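Probable transcriptional regulator WhiB7 (Mycobacterium tuberculosis, PDB 7KUG) acts as a probably redox-responsive, [4Fe-4S] cluster-binding transcriptional regulator whose overproduction up-regulates at least ten genes, its own among them. Local coordinates at residues A[39-53]-A[65-77]. The protein carries 2 engineered substitutions. Residues are numbered along the deposited sequence; the frame is centred on the assembly and turned at random.
Sequences AKTMCVSCPIRRQCL and VWGGEIFDQGSIV. Engineered in segment 39-53: M42 (natural residue Leu). With SF4 (iron/sulfur cluster), chain E.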
# COMPACT_ATOMS: atom_id res chain seq x y z
N ALA A 39 -15.95 -1.64 4.81
CA ALA A 39 -15.13 -0.96 3.78
C ALA A 39 -15.85 -1.03 2.43
O ALA A 39 -15.90 -0.00 1.72
CB ALA A 39 -13.75 -1.58 3.71
N LYS A 40 -16.39 -2.20 2.07
CA LYS A 40 -17.15 -2.36 0.80
C LYS A 40 -18.29 -1.33 0.76
O LYS A 40 -18.56 -0.78 -0.32
CB LYS A 40 -17.71 -3.77 0.67
CG LYS A 40 -16.71 -4.82 0.24
CD LYS A 40 -17.35 -6.17 0.07
CE LYS A 40 -18.29 -6.23 -1.10
NZ LYS A 40 -18.68 -7.63 -1.39
N THR A 41 -18.94 -1.09 1.89
CA THR A 41 -20.13 -0.20 1.93
C THR A 41 -19.66 1.25 1.77
O THR A 41 -20.32 2.03 1.05
CB THR A 41 -20.94 -0.42 3.21
OG1 THR A 41 -21.35 -1.78 3.21
CG2 THR A 41 -22.15 0.48 3.31
N MSE A 42 -18.53 1.60 2.39
CA MSE A 42 -17.96 2.96 2.26
C MSE A 42 -17.75 3.29 0.78
O MSE A 42 -18.02 4.42 0.40
CB MSE A 42 -16.62 3.07 3.00
CG MSE A 42 -16.73 2.87 4.48
SE MSE A 42 -17.51 4.39 5.40
CE MSE A 42 -15.92 5.54 5.54
N CYS A 43 -17.22 2.34 -0.00
CA CYS A 43 -16.83 2.58 -1.41
C CYS A 43 -18.05 2.89 -2.28
O CYS A 43 -17.88 3.46 -3.35
CB CYS A 43 -16.11 1.37 -2.00
SG CYS A 43 -14.43 1.09 -1.38
N VAL A 44 -19.26 2.51 -1.87
CA VAL A 44 -20.41 2.48 -2.82
C VAL A 44 -20.64 3.87 -3.44
O VAL A 44 -20.96 3.92 -4.63
CB VAL A 44 -21.68 1.94 -2.14
CG1 VAL A 44 -22.92 2.13 -3.01
CG2 VAL A 44 -21.52 0.48 -1.76
N SER A 45 -20.49 4.95 -2.67
CA SER A 45 -20.78 6.34 -3.10
C SER A 45 -19.54 7.00 -3.72
O SER A 45 -19.62 8.18 -4.09
CB SER A 45 -21.29 7.18 -1.97
OG SER A 45 -20.25 7.49 -1.06
N CYS A 46 -18.41 6.29 -3.77
CA CYS A 46 -17.15 6.87 -4.30
C CYS A 46 -17.33 7.34 -5.74
O CYS A 46 -17.78 6.59 -6.60
CB CYS A 46 -16.00 5.88 -4.23
SG CYS A 46 -14.47 6.66 -4.78
N PRO A 47 -16.94 8.59 -6.07
CA PRO A 47 -17.11 9.09 -7.44
C PRO A 47 -16.22 8.39 -8.48
O PRO A 47 -16.54 8.47 -9.67
CB PRO A 47 -16.76 10.58 -7.31
CG PRO A 47 -15.89 10.69 -6.08
CD PRO A 47 -16.37 9.59 -5.16
N ILE A 48 -15.16 7.71 -8.06
CA ILE A 48 -14.23 6.97 -8.97
C ILE A 48 -14.29 5.45 -8.70
O ILE A 48 -13.34 4.74 -9.08
CB ILE A 48 -12.79 7.51 -8.86
CG1 ILE A 48 -12.16 7.24 -7.49
CG2 ILE A 48 -12.74 8.98 -9.22
CD1 ILE A 48 -10.68 7.55 -7.43
N ARG A 49 -15.38 4.95 -8.12
CA ARG A 49 -15.47 3.54 -7.67
C ARG A 49 -15.11 2.58 -8.82
O ARG A 49 -14.29 1.69 -8.65
CB ARG A 49 -16.86 3.23 -7.11
CG ARG A 49 -16.93 1.88 -6.42
CD ARG A 49 -18.36 1.53 -6.07
NE ARG A 49 -19.04 1.00 -7.24
CZ ARG A 49 -20.35 1.07 -7.45
NH1 ARG A 49 -20.87 0.52 -8.53
NH2 ARG A 49 -21.14 1.72 -6.59
N ARG A 50 -15.73 2.74 -10.00
CA ARG A 50 -15.52 1.77 -11.10
C ARG A 50 -14.09 1.88 -11.64
O ARG A 50 -13.56 0.84 -12.07
CB ARG A 50 -16.55 1.99 -12.20
CG ARG A 50 -17.95 1.60 -11.77
CD ARG A 50 -18.81 1.33 -12.97
NE ARG A 50 -20.04 0.71 -12.55
CZ ARG A 50 -21.13 1.38 -12.22
NH1 ARG A 50 -21.14 2.70 -12.31
NH2 ARG A 50 -22.20 0.72 -11.82
N GLN A 51 -13.53 3.09 -11.64
CA GLN A 51 -12.13 3.34 -12.08
C GLN A 51 -11.17 2.68 -11.09
O GLN A 51 -10.21 2.03 -11.55
CB GLN A 51 -11.94 4.84 -12.27
CG GLN A 51 -12.90 5.43 -13.31
CD GLN A 51 -14.08 6.17 -12.71
OE1 GLN A 51 -14.90 5.61 -11.98
NE2 GLN A 51 -14.18 7.45 -13.03
N CYS A 52 -11.43 2.80 -9.79
CA CYS A 52 -10.60 2.19 -8.71
C CYS A 52 -10.63 0.67 -8.88
O CYS A 52 -9.56 0.02 -8.83
CB CYS A 52 -11.12 2.61 -7.33
SG CYS A 52 -10.16 1.98 -5.92
N LEU A 53 -11.81 0.10 -9.13
CA LEU A 53 -11.98 -1.35 -9.32
C LEU A 53 -11.17 -1.79 -10.54
O LEU A 53 -10.47 -2.78 -10.45
CB LEU A 53 -13.47 -1.69 -9.48
CG LEU A 53 -13.79 -3.16 -9.68
CD1 LEU A 53 -13.31 -3.99 -8.50
CD2 LEU A 53 -15.28 -3.38 -9.90
N VAL A 65 -9.86 -3.94 0.09
CA VAL A 65 -11.11 -3.52 -0.60
C VAL A 65 -10.76 -2.39 -1.55
O VAL A 65 -10.19 -1.37 -1.14
CB VAL A 65 -12.21 -3.15 0.40
CG1 VAL A 65 -13.40 -2.49 -0.29
CG2 VAL A 65 -12.65 -4.39 1.18
N TRP A 66 -11.10 -2.59 -2.81
CA TRP A 66 -10.84 -1.62 -3.90
C TRP A 66 -12.13 -1.57 -4.71
O TRP A 66 -12.64 -2.65 -5.02
CB TRP A 66 -9.67 -2.06 -4.78
CG TRP A 66 -8.40 -2.40 -4.07
CD1 TRP A 66 -8.15 -3.54 -3.37
CD2 TRP A 66 -7.20 -1.62 -4.02
NE1 TRP A 66 -6.88 -3.52 -2.88
CE2 TRP A 66 -6.27 -2.36 -3.26
CE3 TRP A 66 -6.81 -0.38 -4.54
CZ2 TRP A 66 -4.98 -1.89 -3.00
CZ3 TRP A 66 -5.53 0.08 -4.30
CH2 TRP A 66 -4.64 -0.67 -3.53
N GLY A 67 -12.61 -0.37 -5.05
CA GLY A 67 -13.81 -0.21 -5.89
C GLY A 67 -14.99 -0.97 -5.30
O GLY A 67 -15.82 -1.47 -6.07
N GLY A 68 -15.02 -1.11 -3.96
CA GLY A 68 -16.13 -1.74 -3.21
C GLY A 68 -16.14 -3.24 -3.36
O GLY A 68 -17.19 -3.85 -3.08
N GLU A 69 -15.03 -3.84 -3.77
CA GLU A 69 -14.89 -5.32 -3.84
C GLU A 69 -13.69 -5.80 -3.00
O GLU A 69 -12.66 -5.10 -2.95
CB GLU A 69 -14.74 -5.77 -5.29
CG GLU A 69 -15.95 -5.44 -6.17
CD GLU A 69 -17.25 -6.11 -5.77
OE1 GLU A 69 -17.22 -7.14 -5.04
OE2 GLU A 69 -18.31 -5.62 -6.22
N ILE A 70 -13.79 -6.99 -2.42
CA ILE A 70 -12.66 -7.64 -1.71
C ILE A 70 -11.77 -8.32 -2.75
O ILE A 70 -12.28 -9.13 -3.54
CB ILE A 70 -13.16 -8.65 -0.66
CG1 ILE A 70 -13.96 -7.93 0.43
CG2 ILE A 70 -12.01 -9.47 -0.10
CD1 ILE A 70 -14.96 -8.83 1.10
N PHE A 71 -10.46 -8.07 -2.67
CA PHE A 71 -9.45 -8.71 -3.54
C PHE A 71 -8.73 -9.84 -2.81
O PHE A 71 -8.51 -9.79 -1.59
CB PHE A 71 -8.46 -7.67 -4.05
CG PHE A 71 -8.98 -6.89 -5.23
CD1 PHE A 71 -10.07 -6.05 -5.09
CD2 PHE A 71 -8.37 -6.98 -6.47
CE1 PHE A 71 -10.56 -5.34 -6.18
CE2 PHE A 71 -8.84 -6.26 -7.55
CZ PHE A 71 -9.93 -5.43 -7.40
N ASP A 72 -8.35 -10.85 -3.60
CA ASP A 72 -7.56 -12.01 -3.15
C ASP A 72 -6.71 -12.45 -4.34
O ASP A 72 -7.28 -12.97 -5.31
CB ASP A 72 -8.48 -13.12 -2.63
CG ASP A 72 -7.74 -14.33 -2.10
OD1 ASP A 72 -6.49 -14.24 -1.98
OD2 ASP A 72 -8.42 -15.34 -1.81
N GLN A 73 -5.40 -12.19 -4.31
CA GLN A 73 -4.45 -12.53 -5.40
C GLN A 73 -4.95 -11.98 -6.74
O GLN A 73 -4.85 -12.71 -7.74
CB GLN A 73 -4.29 -14.04 -5.48
CG GLN A 73 -3.95 -14.67 -4.14
CD GLN A 73 -2.55 -14.32 -3.69
OE1 GLN A 73 -1.73 -13.84 -4.47
NE2 GLN A 73 -2.28 -14.59 -2.42
N GLY A 74 -5.45 -10.75 -6.77
CA GLY A 74 -5.91 -10.07 -8.00
C GLY A 74 -7.29 -10.54 -8.45
O GLY A 74 -7.75 -10.01 -9.48
N SER A 75 -7.92 -11.47 -7.73
CA SER A 75 -9.31 -11.92 -8.00
C SER A 75 -10.29 -11.21 -7.05
O SER A 75 -9.86 -10.80 -5.97
CB SER A 75 -9.44 -13.41 -7.90
OG SER A 75 -8.66 -14.06 -8.89
N ILE A 76 -11.55 -11.13 -7.46
CA ILE A 76 -12.69 -10.65 -6.61
C ILE A 76 -13.22 -11.83 -5.80
O ILE A 76 -13.48 -12.90 -6.40
CB ILE A 76 -13.79 -10.03 -7.49
CG1 ILE A 76 -13.24 -8.90 -8.36
CG2 ILE A 76 -14.97 -9.57 -6.64
CD1 ILE A 76 -12.53 -7.84 -7.58
N VAL A 77 -13.36 -11.65 -4.49
CA VAL A 77 -14.05 -12.61 -3.59
C VAL A 77 -15.55 -12.29 -3.67
O VAL A 77 -15.96 -11.28 -3.06
CB VAL A 77 -13.52 -12.51 -2.15
CG1 VAL A 77 -14.27 -13.41 -1.19
CG2 VAL A 77 -12.02 -12.78 -2.08
FE1 SF4 E . -13.11 5.05 -3.83
FE2 SF4 E . -11.18 4.56 -2.00
FE3 SF4 E . -11.29 3.13 -4.35
FE4 SF4 E . -13.19 2.74 -2.39
S1 SF4 E . -10.99 2.42 -2.30
S2 SF4 E . -13.49 2.99 -4.54
S3 SF4 E . -13.38 4.78 -1.64
S4 SF4 E . -10.94 5.24 -4.07
O HOH W 1 -19.37 -2.40 -2.47
O HOH W 2 -16.27 -8.47 -3.02
O HOH W 3 -20.05 -7.01 -4.05
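L53 rests one methyl, CD1, against the hairpin: it lies at the edge of the F71 ring, 3.8 Å from CZ, and also meets CD1 of I76 and CG of E69. Its CG stands anti to the backbone N (chi1 180°), which directs CD1 to the hairpin. On the helix 33-43 side, the two methyls of beta-branched V65 divide between the helix residues: CG2 packs on CB of A39, while CG1 lies 3.9 Å from SG of C43.

Between these two patches the W66-E69 turn, of type I', drives its glycines against the cluster-binding segment. G67 brings CA to 3.4 Å from O of R49 and 3.5 Å from cluster sulfide S2; its phi is positive, and the place where a CB would stand is already taken by CB of L53 and O of R49, which suits glycine. G68 CA likewise sits 3.3 Å from CB of C43. C43, C46 and C52 bind three irons through SG, as soft thiolates suit iron, and C20 probably takes the fourth.

Farther out, K40 lays its aliphatic CD on I70 CD1, and its bend at chi3 (69°) turns the amine toward E69. That salt bridge is long, NZ to OE1 4.0 Å, but two waters bridge the same atoms; another water joins the carbonyls of K40 and G68. R49, its CG near G67 O, ties the start of helix 49-59 back to V44 through a bent bond (139°) from NH2 to O, 3.0 Å, tilted from the guanidinium plane.

A glycine turn of a β-hairpin pressed against a cysteine-bound [4Fe-4S] cluster is characteristic of the WhiB-like (Wbl) fold, whose G(V/I)WGG motif supplies it.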